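Local atomic coordinates of glutathione peroxidase-like protein (Trypanosoma brucei, PDB entry 3DWV), a protein that probably reduces hydroperoxides as a glutathione peroxidase-type tryparedoxin peroxidase, captured here in its oxidized, disulfide-bonded form. Residues F80-F85 against A111-M116; S24-F29 against E131-T136. The protein carries 1 engineered substitution. All coordinates share one frame; numbering follows the deposited sequence.

Overall arrangement
Followed from the N terminus, the chain supplies the outer contact first and completes it last. Residues 24-29 lie in the loop leading to strand 49-54, and their partners at 131-136 arrive about a hundred residues later on helix 128-136, so interaction 2 closes a long loop. Within that loop, residues 80-85 run into and along strand 81-86, and the irregular chain between helices 100-103 and 128-136 returns as 111-116 to close interaction 1. One contact is therefore nested in the other, without touching it: their centres stand about 18 Å apart. Interaction 1 adds one bridge at the outer edge of strand 81-86, whereas interaction 2 joins the N-terminal chain to a helix packed on strands 152-155 and 161-165.

Interaction 1: residues F80-F85 against A111-M116; sequences FTVLAF and AEFPIM
Ala84 and Ile115 form a single parallel beta bridge, in which Ala84 N donates to Pro114 O (2.9 Å) and Ala84 O accepts from Met116 N at 2.8 Å, the second bond the straighter at 166°. Side chains then alternate across this seam. Toward helix 64-75, Val82 CG1 sits over the centre of one Phe113 ring face, a CH-pi contact at 3.8 Å from the centroid, while Ala84 CB meets the edge of the same ring at CE1. Beyond the bridge's reach, Val82 O is buried with no hydrogen-bond partner in the model; it faces Phe113 CB and Pro114 CD, each 3.3 Å away. Leu83 CD2 packs on Pro114 CB from the other side of the strand. There, too, Met116 CG makes a CH-pi contact over a face of the Phe85 ring, offset toward its rim, 4.0 Å from the centroid, and the bent chain (chi2 -70°) carries SD into an oblique Met-aromatic contact. Strand 81-86 hydrogen-bonds to strand 49-54 along its other edge, so the loop segment 111-116 continues the sheet for one bridge only, an irregular addition to an outer strand of the thioredoxin-type fold of this family.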
loop_
_atom_site.group_PDB
_atom_site.type_symbol
_atom_site.label_atom_id
_atom_site.label_comp_id
_atom_site.label_asym_id
_atom_site.label_seq_id
_atom_site.Cartn_x
_atom_site.Cartn_y
_atom_site.Cartn_z
ATOM N N PHE A 80 13.577 6.605 3.256
ATOM C CA PHE A 80 12.387 6.134 2.614
ATOM C C PHE A 80 11.971 4.759 3.105
ATOM O O PHE A 80 12.815 3.949 3.512
ATOM C CB PHE A 80 12.679 6.109 1.117
ATOM C CG PHE A 80 11.581 5.558 0.215
ATOM C CD1 PHE A 80 10.410 6.258 -0.026
ATOM C CD2 PHE A 80 11.775 4.328 -0.407
ATOM C CE1 PHE A 80 9.453 5.759 -0.888
ATOM C CE2 PHE A 80 10.847 3.819 -1.269
ATOM C CZ PHE A 80 9.696 4.546 -1.528
ATOM N N THR A 81 10.667 4.444 3.097
ATOM C CA THR A 81 10.337 3.006 3.308
ATOM C C THR A 81 9.144 2.663 2.426
ATOM O O THR A 81 8.449 3.555 1.922
ATOM C CB THR A 81 10.144 2.610 4.774
ATOM O OG1 THR A 81 10.164 1.154 4.921
ATOM C CG2 THR A 81 8.802 3.101 5.306
ATOM N N VAL A 82 8.964 1.360 2.230
ATOM C CA VAL A 82 7.762 0.823 1.585
ATOM C C VAL A 82 7.051 -0.006 2.647
ATOM O O VAL A 82 7.758 -0.823 3.293
ATOM C CB VAL A 82 8.174 -0.036 0.378
ATOM C CG1 VAL A 82 6.988 -0.832 -0.126
ATOM C CG2 VAL A 82 8.810 0.873 -0.678
ATOM N N LEU A 83 5.743 0.152 2.829
ATOM C CA LEU A 83 5.006 -0.704 3.741
ATOM C C LEU A 83 3.957 -1.493 2.964
ATOM O O LEU A 83 3.296 -0.865 2.108
ATOM C CB LEU A 83 4.245 0.122 4.780
ATOM C CG LEU A 83 5.097 1.026 5.673
ATOM C CD1 LEU A 83 4.205 1.755 6.675
ATOM C CD2 LEU A 83 6.119 0.231 6.478
ATOM N N ALA A 84 3.769 -2.778 3.269
ATOM C CA ALA A 84 2.798 -3.580 2.537
ATOM C C ALA A 84 1.651 -4.049 3.453
ATOM O O ALA A 84 1.932 -4.659 4.461
ATOM C CB ALA A 84 3.446 -4.810 1.880
ATOM N N PHE A 85 0.414 -3.762 3.036
ATOM C CA PHE A 85 -0.751 -4.275 3.741
ATOM C C PHE A 85 -1.390 -5.407 2.952
ATOM O O PHE A 85 -1.945 -5.123 1.868
ATOM C CB PHE A 85 -1.820 -3.176 3.932
ATOM C CG PHE A 85 -1.456 -2.194 5.027
ATOM C CD1 PHE A 85 -0.659 -1.111 4.732
ATOM C CD2 PHE A 85 -1.927 -2.335 6.329
ATOM C CE1 PHE A 85 -0.349 -0.168 5.689
ATOM C CE2 PHE A 85 -1.613 -1.412 7.302
ATOM C CZ PHE A 85 -0.815 -0.326 6.986
ATOM N N ALA A 111 8.767 -10.345 1.197
ATOM C CA ALA A 111 9.468 -9.168 0.707
ATOM C C ALA A 111 10.558 -8.663 1.661
ATOM O O ALA A 111 10.671 -8.951 2.854
ATOM C CB ALA A 111 8.455 -8.061 0.463
ATOM N N GLU A 112 11.420 -7.776 1.117
ATOM C CA GLU A 112 12.487 -7.177 1.905
ATOM C C GLU A 112 11.989 -6.053 2.805
ATOM O O GLU A 112 12.651 -5.674 3.777
ATOM C CB GLU A 112 13.487 -6.638 0.890
ATOM C CG GLU A 112 14.513 -7.666 0.431
ATOM C CD GLU A 112 15.619 -6.909 -0.307
ATOM O OE1 GLU A 112 16.415 -6.212 0.375
ATOM O OE2 GLU A 112 15.600 -7.032 -1.541
ATOM N N PHE A 113 10.814 -5.512 2.459
ATOM C CA PHE A 113 10.234 -4.363 3.186
ATOM C C PHE A 113 9.209 -4.857 4.191
ATOM O O PHE A 113 8.810 -6.029 4.068
ATOM C CB PHE A 113 9.625 -3.366 2.205
ATOM C CG PHE A 113 8.894 -3.935 1.002
ATOM C CD1 PHE A 113 7.591 -4.369 1.109
ATOM C CD2 PHE A 113 9.454 -4.070 -0.241
ATOM C CE1 PHE A 113 6.845 -4.878 0.059
ATOM C CE2 PHE A 113 8.760 -4.555 -1.326
ATOM C CZ PHE A 113 7.438 -5.012 -1.202
ATOM N N PRO A 114 8.773 -4.067 5.168
ATOM C CA PRO A 114 7.766 -4.503 6.143
ATOM C C PRO A 114 6.395 -4.838 5.574
ATOM O O PRO A 114 5.822 -4.130 4.743
ATOM C CB PRO A 114 7.611 -3.289 7.077
ATOM C CG PRO A 114 8.990 -2.667 7.006
ATOM C CD PRO A 114 9.284 -2.717 5.504
ATOM N N ILE A 115 5.877 -5.949 6.132
ATOM C CA ILE A 115 4.527 -6.388 5.777
ATOM C C ILE A 115 3.696 -6.389 7.057
ATOM O O ILE A 115 4.108 -6.874 8.116
ATOM C CB ILE A 115 4.476 -7.777 5.133
ATOM C CG1 ILE A 115 5.427 -7.908 3.942
ATOM C CG2 ILE A 115 3.067 -8.171 4.734
ATOM C CD1 ILE A 115 5.812 -9.321 3.600
ATOM N N MET A 116 2.525 -5.809 6.922
ATOM C CA MET A 116 1.674 -5.598 8.092
ATOM C C MET A 116 0.693 -6.755 8.249
ATOM O O MET A 116 0.630 -7.683 7.425
ATOM C CB MET A 116 0.998 -4.223 8.005
ATOM C CG MET A 116 1.996 -3.064 7.843
ATOM S SD MET A 116 2.986 -2.739 9.326
ATOM C CE MET A 116 4.612 -3.296 8.821
#

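Interaction 2: residues S24-F29 against E131-T136; sequences SSIFDF and EYMKKT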
loop_
_atom_site.group_PDB
_atom_site.type_symbol
_atom_site.label_atom_id
_atom_site.label_comp_id
_atom_site.label_asym_id
_atom_site.label_seq_id
_atom_site.Cartn_x
_atom_site.Cartn_y
_atom_site.Cartn_z
ATOM N N SER A 24 -5.536 14.155 9.495
ATOM C CA SER A 24 -4.715 15.065 8.720
ATOM C C SER A 24 -3.413 14.402 8.251
ATOM O O SER A 24 -2.619 15.027 7.552
ATOM C CB SER A 24 -4.364 16.306 9.550
ATOM O OG SER A 24 -3.506 15.952 10.632
ATOM N N SER A 25 -3.216 13.144 8.678
ATOM C CA SER A 25 -2.066 12.381 8.182
ATOM C C SER A 25 -2.274 10.886 8.432
ATOM O O SER A 25 -3.155 10.545 9.215
ATOM C CB SER A 25 -0.740 12.809 8.801
ATOM O OG SER A 25 -0.458 12.204 10.031
ATOM N N ILE A 26 -1.434 10.050 7.806
ATOM C CA ILE A 26 -1.601 8.601 8.100
ATOM C C ILE A 26 -1.314 8.257 9.540
ATOM O O ILE A 26 -1.686 7.206 10.070
ATOM C CB ILE A 26 -0.643 7.790 7.200
ATOM C CG1 ILE A 26 0.845 8.087 7.458
ATOM C CG2 ILE A 26 -1.013 7.957 5.733
ATOM C CD1 ILE A 26 1.767 7.093 6.786
ATOM N N PHE A 27 -0.581 9.117 10.234
ATOM C CA PHE A 27 -0.079 8.785 11.588
ATOM C C PHE A 27 -1.206 8.867 12.603
ATOM O O PHE A 27 -0.982 8.616 13.799
ATOM C CB PHE A 27 1.094 9.711 11.979
ATOM C CG PHE A 27 2.245 9.576 10.979
ATOM C CD1 PHE A 27 2.891 8.368 10.814
ATOM C CD2 PHE A 27 2.643 10.662 10.223
ATOM C CE1 PHE A 27 3.933 8.236 9.909
ATOM C CE2 PHE A 27 3.688 10.553 9.325
ATOM C CZ PHE A 27 4.318 9.341 9.173
ATOM N N ASP A 28 -2.393 9.251 12.147
ATOM C CA ASP A 28 -3.578 9.266 12.994
ATOM C C ASP A 28 -4.217 7.865 13.105
ATOM O O ASP A 28 -5.253 7.779 13.772
ATOM C CB ASP A 28 -4.621 10.279 12.488
ATOM C CG ASP A 28 -4.268 11.735 12.697
ATOM O OD1 ASP A 28 -3.717 12.087 13.760
ATOM O OD2 ASP A 28 -4.578 12.562 11.807
ATOM N N PHE A 29 -3.650 6.851 12.441
ATOM C CA PHE A 29 -4.302 5.561 12.266
ATOM C C PHE A 29 -3.532 4.428 12.921
ATOM O O PHE A 29 -2.303 4.490 12.985
ATOM C CB PHE A 29 -4.537 5.285 10.757
ATOM C CG PHE A 29 -5.412 6.354 10.128
ATOM C CD1 PHE A 29 -6.792 6.187 10.133
ATOM C CD2 PHE A 29 -4.906 7.521 9.549
ATOM C CE1 PHE A 29 -7.647 7.139 9.610
ATOM C CE2 PHE A 29 -5.741 8.499 9.016
ATOM C CZ PHE A 29 -7.138 8.321 9.061
ATOM N N GLU A 131 -9.538 4.002 4.180
ATOM C CA GLU A 131 -10.632 4.947 3.907
ATOM C C GLU A 131 -10.080 6.346 3.799
ATOM O O GLU A 131 -10.497 7.089 2.877
ATOM C CB GLU A 131 -11.718 4.797 4.983
ATOM C CG GLU A 131 -12.295 3.365 4.751
ATOM C CD GLU A 131 -13.052 3.278 3.443
ATOM O OE1 GLU A 131 -14.282 3.553 3.584
ATOM O OE2 GLU A 131 -12.630 2.963 2.285
ATOM N N TYR A 132 -9.145 6.651 4.690
ATOM C CA TYR A 132 -8.514 7.983 4.542
ATOM C C TYR A 132 -7.691 8.155 3.283
ATOM O O TYR A 132 -7.815 9.186 2.591
ATOM C CB TYR A 132 -7.653 8.201 5.805
ATOM C CG TYR A 132 -6.730 9.415 5.717
ATOM C CD1 TYR A 132 -7.217 10.727 5.725
ATOM C CD2 TYR A 132 -5.360 9.220 5.629
ATOM C CE1 TYR A 132 -6.341 11.811 5.648
ATOM C CE2 TYR A 132 -4.482 10.273 5.541
ATOM C CZ TYR A 132 -4.988 11.560 5.549
ATOM O OH TYR A 132 -4.065 12.581 5.460
ATOM N N MET A 133 -6.775 7.223 2.941
ATOM C CA MET A 133 -5.935 7.412 1.759
ATOM C C MET A 133 -6.783 7.403 0.493
ATOM O O MET A 133 -6.557 8.201 -0.431
ATOM C CB MET A 133 -4.876 6.286 1.690
ATOM C CG MET A 133 -3.851 6.384 2.803
ATOM S SD MET A 133 -2.474 5.222 2.603
ATOM C CE MET A 133 -3.249 3.620 2.438
ATOM N N LYS A 134 -7.800 6.514 0.438
ATOM C CA LYS A 134 -8.642 6.411 -0.763
ATOM C C LYS A 134 -9.466 7.650 -1.007
ATOM O O LYS A 134 -9.721 8.055 -2.165
ATOM C CB LYS A 134 -9.583 5.198 -0.629
ATOM C CG LYS A 134 -8.859 3.845 -0.720
ATOM C CD LYS A 134 -9.674 2.766 0.000
ATOM C CE LYS A 134 -10.932 2.397 -0.744
ATOM N NZ LYS A 134 -11.723 1.360 0.001
ATOM N N LYS A 135 -9.941 8.280 0.091
ATOM C CA LYS A 135 -10.763 9.461 -0.192
ATOM C C LYS A 135 -9.822 10.633 -0.443
ATOM O O LYS A 135 -10.200 11.535 -1.221
ATOM C CB LYS A 135 -11.786 9.744 0.888
ATOM C CG LYS A 135 -11.241 10.197 2.230
ATOM C CD LYS A 135 -12.246 11.128 2.901
ATOM C CE LYS A 135 -11.747 11.557 4.275
ATOM N NZ LYS A 135 -11.422 10.343 5.080
ATOM N N THR A 136 -8.632 10.620 0.158
ATOM C CA THR A 136 -7.699 11.725 -0.163
ATOM C C THR A 136 -7.258 11.655 -1.621
ATOM O O THR A 136 -7.218 12.686 -2.316
ATOM C CB THR A 136 -6.479 11.710 0.762
ATOM O OG1 THR A 136 -6.959 11.780 2.107
ATOM C CG2 THR A 136 -5.594 12.928 0.504
#
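Tyr132 reaches from its helix to the N-terminal segment, and most of its atoms, from CB to OH, meet that segment. With CG anti to the backbone N (chi1 170°), the ring is swung out from the helix toward residues 24-29. At the root, CB presses against the tip of the Phe29 ring, 3.3 Å from CZ. One bond further, CG also lies beside Phe29 CZ, at 3.5 Å, and CD2 meets Phe29 CE2 at the same separation, while CD1 touches Phe29 CZ more loosely. The two rings are nearly parallel, with planes 26° apart, yet slid so far past each other, at 5.1 Å between centroids, that they barely overlap. Toward the tip, aromatic carbon gives way to backbone: CE2 approaches Ser25 C at 3.7 Å, Ile26 CG2 touches CE2 from 4.2 Å, and CZ lies near Ser25 N and C. The hydroxyl oxygen OH ends 3.4 Å from Ser25 N, but the angle there is too poor for a hydrogen bond. Thr136 OG1 lies above the ring toward its rim while bonding to Tyr132 O.

The backbone under the tyrosine tip is itself held in shape. Ser25 OG accepts from Phe27 N at 3.1 Å, an ST turn, and Asp28 OD2 receives Ser24 N. Phe29 and Ile26 also pack on Leu129 of helix 128-136, and Tyr132 and Met133 rest on Pro161 of strand 161-165. Residues 24-29 thus lie alongside the helix, with Ile26 at the junction where Met133 meets Ile155 of strand 152-155.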